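Local coordinates for mRNA-binding protein PUF3 (Saccharomyces cerevisiae, PDB 3K49) that binds recognition sequences in the 3' untranslated regions of mRNAs for mitochondrial proteins and promotes decay of COX17 mRNA by speeding its deadenylation, at residues A[259-262]-A[263-266]; A[241-244]-A[245-248]. All blocks are in the same frame, centred on the assembly; numbering follows the deposited sequence.

Contact 1. Residues A[259-262]-A[263-266]. With nucleotides of chain B.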
loop_
_atom_site.group_PDB
_atom_site.type_symbol
_atom_site.label_atom_id
_atom_site.label_comp_id
_atom_site.label_asym_id
_atom_site.label_seq_id
_atom_site.Cartn_x
_atom_site.Cartn_y
_atom_site.Cartn_z
ATOM N N SER A 259 -0.990 18.651 -13.840
ATOM C CA SER A 259 -0.194 17.863 -14.771
ATOM C C SER A 259 1.293 18.176 -14.670
ATOM O O SER A 259 2.133 17.346 -15.000
ATOM C CB SER A 259 -0.674 18.070 -16.207
ATOM O OG SER A 259 -2.010 17.625 -16.367
ATOM N N LYS A 260 1.615 19.379 -14.212
ATOM C CA LYS A 260 3.003 19.816 -14.118
ATOM C C LYS A 260 3.541 19.620 -12.705
ATOM O O LYS A 260 4.672 20.011 -12.386
ATOM C CB LYS A 260 3.119 21.283 -14.534
ATOM C CG LYS A 260 2.769 21.540 -15.998
ATOM C CD LYS A 260 2.717 23.029 -16.318
ATOM C CE LYS A 260 4.076 23.678 -16.138
ATOM N NZ LYS A 260 4.047 25.133 -16.431
ATOM N N HIS A 261 2.709 19.007 -11.870
ATOM C CA HIS A 261 3.012 18.773 -10.467
ATOM C C HIS A 261 3.496 17.334 -10.300
ATOM O O HIS A 261 2.860 16.397 -10.790
ATOM C CB HIS A 261 1.747 19.006 -9.644
ATOM C CG HIS A 261 1.991 19.102 -8.172
ATOM N ND1 HIS A 261 2.581 18.100 -7.452
ATOM C CD2 HIS A 261 1.687 20.091 -7.287
ATOM C CE1 HIS A 261 2.651 18.464 -6.174
ATOM N NE2 HIS A 261 2.117 19.655 -6.057
ATOM N N LYS A 262 4.626 17.165 -9.623
ATOM C CA LYS A 262 5.219 15.845 -9.412
ATOM C C LYS A 262 4.207 14.819 -8.882
ATOM O O LYS A 262 4.090 13.700 -9.405
ATOM C CB LYS A 262 6.421 15.953 -8.459
ATOM C CG LYS A 262 7.036 14.619 -8.099
ATOM C CD LYS A 262 8.181 14.792 -7.122
ATOM C CE LYS A 262 8.602 13.459 -6.517
ATOM N NZ LYS A 262 8.755 12.404 -7.565
ATOM N N PHE A 263 3.472 15.221 -7.851
ATOM C CA PHE A 263 2.518 14.346 -7.187
ATOM C C PHE A 263 1.145 14.360 -7.855
ATOM O O PHE A 263 0.527 13.312 -8.062
ATOM C CB PHE A 263 2.391 14.733 -5.708
ATOM C CG PHE A 263 3.680 14.605 -4.935
ATOM C CD1 PHE A 263 4.214 15.698 -4.262
ATOM C CD2 PHE A 263 4.361 13.392 -4.885
ATOM C CE1 PHE A 263 5.399 15.594 -3.547
ATOM C CE2 PHE A 263 5.558 13.275 -4.173
ATOM C CZ PHE A 263 6.077 14.380 -3.509
ATOM N N ALA A 264 0.667 15.549 -8.195
ATOM C CA ALA A 264 -0.685 15.695 -8.720
ATOM C C ALA A 264 -0.827 15.140 -10.147
ATOM O O ALA A 264 -1.930 14.791 -10.578
ATOM C CB ALA A 264 -1.143 17.163 -8.628
ATOM N N SER A 265 0.287 15.036 -10.869
ATOM C CA SER A 265 0.246 14.501 -12.234
ATOM C C SER A 265 -0.262 13.069 -12.245
ATOM O O SER A 265 -0.916 12.650 -13.190
ATOM C CB SER A 265 1.622 14.578 -12.903
ATOM O OG SER A 265 2.596 13.816 -12.206
ATOM N N ASN A 266 0.050 12.309 -11.194
ATOM C CA ASN A 266 -0.447 10.938 -11.066
ATOM C C ASN A 266 -1.962 10.911 -10.861
ATOM O O ASN A 266 -2.642 9.992 -11.314
ATOM C CB ASN A 266 0.249 10.199 -9.916
ATOM C CG ASN A 266 1.740 9.995 -10.160
ATOM O OD1 ASN A 266 2.147 9.225 -11.035
ATOM N ND2 ASN A 266 2.559 10.675 -9.372
ATOM P P U B 5 10.576 9.231 -9.157
ATOM O OP1 U B 5 11.605 9.538 -8.138
ATOM O OP2 U B 5 10.575 7.921 -9.856
ATOM O "O5'" U B 5 9.132 9.423 -8.509
ATOM C "C5'" U B 5 8.530 8.380 -7.764
ATOM C "C4'" U B 5 7.812 8.978 -6.578
ATOM O "O4'" U B 5 6.611 9.640 -7.029
ATOM C "C3'" U B 5 7.306 8.007 -5.533
ATOM O "O3'" U B 5 8.384 7.636 -4.673
ATOM C "C2'" U B 5 6.290 8.880 -4.812
ATOM O "O2'" U B 5 6.929 9.772 -3.928
ATOM C "C1'" U B 5 5.676 9.673 -5.974
ATOM N N1 U B 5 4.390 9.145 -6.476
ATOM C C2 U B 5 3.234 9.636 -5.922
ATOM O O2 U B 5 3.231 10.477 -5.042
ATOM N N3 U B 5 2.071 9.104 -6.429
ATOM C C4 U B 5 1.958 8.145 -7.400
ATOM O O4 U B 5 0.847 7.732 -7.713
ATOM C C5 U B 5 3.205 7.683 -7.931
ATOM C C6 U B 5 4.350 8.189 -7.465
ATOM P P G B 4 12.646 8.725 -14.325
ATOM O OP1 G B 4 13.576 8.488 -13.193
ATOM O OP2 G B 4 12.133 7.579 -15.122
ATOM O "O5'" G B 4 11.397 9.538 -13.765
ATOM C "C5'" G B 4 11.558 10.854 -13.254
ATOM C "C4'" G B 4 10.318 11.264 -12.499
ATOM O "O4'" G B 4 9.199 11.304 -13.416
ATOM C "C3'" G B 4 9.873 10.254 -11.456
ATOM O "O3'" G B 4 10.621 10.398 -10.256
ATOM C "C2'" G B 4 8.389 10.575 -11.297
ATOM O "O2'" G B 4 8.115 11.653 -10.423
ATOM C "C1'" G B 4 8.012 10.955 -12.729
ATOM N N9 G B 4 7.353 9.882 -13.461
ATOM C C8 G B 4 7.903 8.732 -13.978
ATOM N N7 G B 4 7.025 7.972 -14.579
ATOM C C5 G B 4 5.828 8.668 -14.450
ATOM C C6 G B 4 4.529 8.347 -14.892
ATOM O O6 G B 4 4.151 7.353 -15.528
ATOM N N1 G B 4 3.614 9.328 -14.530
ATOM C C2 G B 4 3.918 10.475 -13.846
ATOM N N2 G B 4 2.914 11.317 -13.592
ATOM N N3 G B 4 5.123 10.783 -13.435
ATOM C C4 G B 4 6.019 9.840 -13.768
#
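His261 precedes the turn that leads into helix 264-274, and its ring takes a hydrogen bond from Phe263. The ring nitrogen His261 ND1 accepts from Phe263 N at 3.0 Å. The donor lies in the imidazole plane, so this is an edge-on capping bond, bent to 143°. The His261 side chain leaves its backbone N in the anti position (chi1 -167°), which brings ND1 to Phe263 N. His261 CB meets Ala264 CB at 3.6 Å. Its CE1 also touches Phe263 CD1 at 3.7 Å, in an oblique meeting. The backbone joins in: Ser265 N donates to His261 O.

Lys262 runs across Phe263, with CD over one face of the phenyl ring, offset toward the rim. Its NZ then donates to G4 O2' of chain B at 3.0 Å and, weakly, to U5 O5' of chain B. Ser265 OG accepts from G4 N2 of chain B at 2.9 Å, while Asn266 ND2 lies 3.3 Å from U5 C4 of chain B. With an alanine here in place of His261, Phe263 N would probably lose its capping acceptor, and a gap would open beside Phe263 CD1.

Further out, His261 rests on Gln218 and Ala264 on Ile217. Phe263 and Asn266 meet Asn223 and Gln227 of the preceding repeat. The turn belongs to Pumilio repeat 7, whose helix 264-274 presents side chains to the RNA, as in other PUF proteins. Ser265 bonds a base amino group, and Asn266 lies against the U5 and G4 bases. Lys262 instead bonds backbone oxygens that every ribonucleotide carries, so its contact probably does not depend on the base.

Contact 2. Residues A[241-244]-A[245-248]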
loop_
_atom_site.group_PDB
_atom_site.type_symbol
_atom_site.label_atom_id
_atom_site.label_comp_id
_atom_site.label_asym_id
_atom_site.label_seq_id
_atom_site.Cartn_x
_atom_site.Cartn_y
_atom_site.Cartn_z
ATOM N N VAL A 241 -19.379 8.101 -4.931
ATOM C CA VAL A 241 -19.786 8.728 -6.181
ATOM C C VAL A 241 -19.647 10.262 -6.136
ATOM O O VAL A 241 -19.042 10.875 -7.022
ATOM C CB VAL A 241 -21.232 8.329 -6.560
ATOM C CG1 VAL A 241 -21.694 9.079 -7.812
ATOM C CG2 VAL A 241 -21.328 6.832 -6.760
ATOM N N ASP A 242 -20.204 10.883 -5.102
ATOM C CA ASP A 242 -20.101 12.328 -4.954
ATOM C C ASP A 242 -18.649 12.798 -4.819
ATOM O O ASP A 242 -18.245 13.765 -5.470
ATOM C CB ASP A 242 -20.898 12.799 -3.741
ATOM C CG ASP A 242 -22.394 12.679 -3.941
ATOM O OD1 ASP A 242 -22.827 12.504 -5.099
ATOM O OD2 ASP A 242 -23.137 12.761 -2.940
ATOM N N ILE A 243 -17.862 12.126 -3.979
ATOM C CA ILE A 243 -16.472 12.524 -3.776
ATOM C C ILE A 243 -15.658 12.307 -5.046
ATOM O O ILE A 243 -14.770 13.096 -5.368
ATOM C CB ILE A 243 -15.822 11.748 -2.618
ATOM C CG1 ILE A 243 -16.624 11.946 -1.330
ATOM C CG2 ILE A 243 -14.375 12.181 -2.427
ATOM C CD1 ILE A 243 -16.720 13.389 -0.887
ATOM N N LYS A 244 -15.959 11.233 -5.770
ATOM C CA LYS A 244 -15.246 10.975 -7.015
ATOM C C LYS A 244 -15.494 12.094 -8.021
ATOM O O LYS A 244 -14.616 12.436 -8.810
ATOM C CB LYS A 244 -15.627 9.630 -7.617
ATOM C CG LYS A 244 -14.774 9.262 -8.819
ATOM C CD LYS A 244 -15.190 7.926 -9.403
ATOM C CE LYS A 244 -14.397 7.569 -10.652
ATOM N NZ LYS A 244 -14.566 6.112 -10.986
ATOM N N GLN A 245 -16.693 12.664 -7.977
ATOM C CA GLN A 245 -17.040 13.788 -8.832
ATOM C C GLN A 245 -16.271 15.073 -8.454
ATOM O O GLN A 245 -15.705 15.738 -9.323
ATOM C CB GLN A 245 -18.557 14.023 -8.812
ATOM C CG GLN A 245 -19.048 15.143 -9.745
ATOM C CD GLN A 245 -18.804 14.841 -11.219
ATOM O OE1 GLN A 245 -18.787 13.687 -11.626
ATOM N NE2 GLN A 245 -18.613 15.882 -12.019
ATOM N N GLU A 246 -16.240 15.415 -7.164
ATOM C CA GLU A 246 -15.484 16.590 -6.698
ATOM C C GLU A 246 -14.004 16.484 -7.023
ATOM O O GLU A 246 -13.308 17.488 -7.125
ATOM C CB GLU A 246 -15.652 16.808 -5.187
ATOM C CG GLU A 246 -17.071 16.529 -4.698
ATOM C CD GLU A 246 -17.174 16.335 -3.193
ATOM O OE1 GLU A 246 -16.750 17.246 -2.440
ATOM O OE2 GLU A 246 -17.691 15.271 -2.774
ATOM N N ILE A 247 -13.510 15.260 -7.155
ATOM C CA ILE A 247 -12.105 15.073 -7.472
ATOM C C ILE A 247 -11.909 15.378 -8.944
ATOM O O ILE A 247 -11.020 16.139 -9.308
ATOM C CB ILE A 247 -11.612 13.660 -7.137
ATOM C CG1 ILE A 247 -11.655 13.424 -5.625
ATOM C CG2 ILE A 247 -10.206 13.474 -7.652
ATOM C CD1 ILE A 247 -11.658 11.950 -5.222
ATOM N N ILE A 248 -12.759 14.792 -9.781
ATOM C CA ILE A 248 -12.769 15.091 -11.201
ATOM C C ILE A 248 -12.963 16.602 -11.450
ATOM O O ILE A 248 -12.214 17.242 -12.200
ATOM C CB ILE A 248 -13.914 14.345 -11.905
ATOM C CG1 ILE A 248 -13.763 12.829 -11.743
ATOM C CG2 ILE A 248 -13.964 14.723 -13.368
ATOM C CD1 ILE A 248 -12.474 12.264 -12.323
#
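Ile243 and Ile247 both set CG1 anti to the carbonyl carbon, but they differ at the next bond. Ile247 extends there (chi2 160°), and this sends CD1 back along the helix to the CG2 branch of Ile243. The two methyl groups, Ile247 CD1 and Ile243 CG2, meet at 3.9 Å. Ile247 CG1 also lies close to the carbonyl oxygen of Ile243, at 3.1 Å from Ile243 O. Glu246 stretches back in the same direction beyond CG, and its CG packs against Asp242 O at 3.1 Å. Ile248 CG1 sits in the same way against Lys244 O.

All eight residues lie on one continuous alpha helix, 238-252. Four i to i+4 backbone bonds span the two halves. Glu246 N to Asp242 O is nearly straight at 164°, and Ile248 N to Lys244 O is straighter still. Ile247 N donates to Ile243 O. Gln245 N gives its bond to Val241 O and a weak second one to Asp242 O.

Residues 241-248 lie in Pumilio repeat 6 of the all-helical PUF domain. Ile247 packs on Ile226, Val229 and Leu230 of helix 222-230, and on Ile213. Ile248 faces the following repeat through Gln279 and Ile283. Lys244 is extended throughout, and its NZ donates to Tyr274 O and Gln232 O. The Gln245 amide bonds Gln279 through OE1 and Glu249 through NE2. The like-charged Asp242 OD2 and Glu246 OE2 are 6.0 Å apart, and Glu246 also touches Lys210.

Followed from the N terminus, the chain forms contact 2 first, in the part of helix 238-252 that lies in Pumilio repeat 6, and then contact 1, in Pumilio repeat 7. The two are in series and neither nests in nor crosses the other. Contact 2 joins turns of a helix and closes no loop. Contact 1 closes the short turn between helix 255-259 and helix 264-274. Their centres are about 18 Å apart and their nearest atoms about 9 Å, without touching. Contact 1 meets the RNA directly, whereas contact 2 stays about 12 Å from it at its nearest atom. Both touch helices 213-218 and 222-230 of repeat 6.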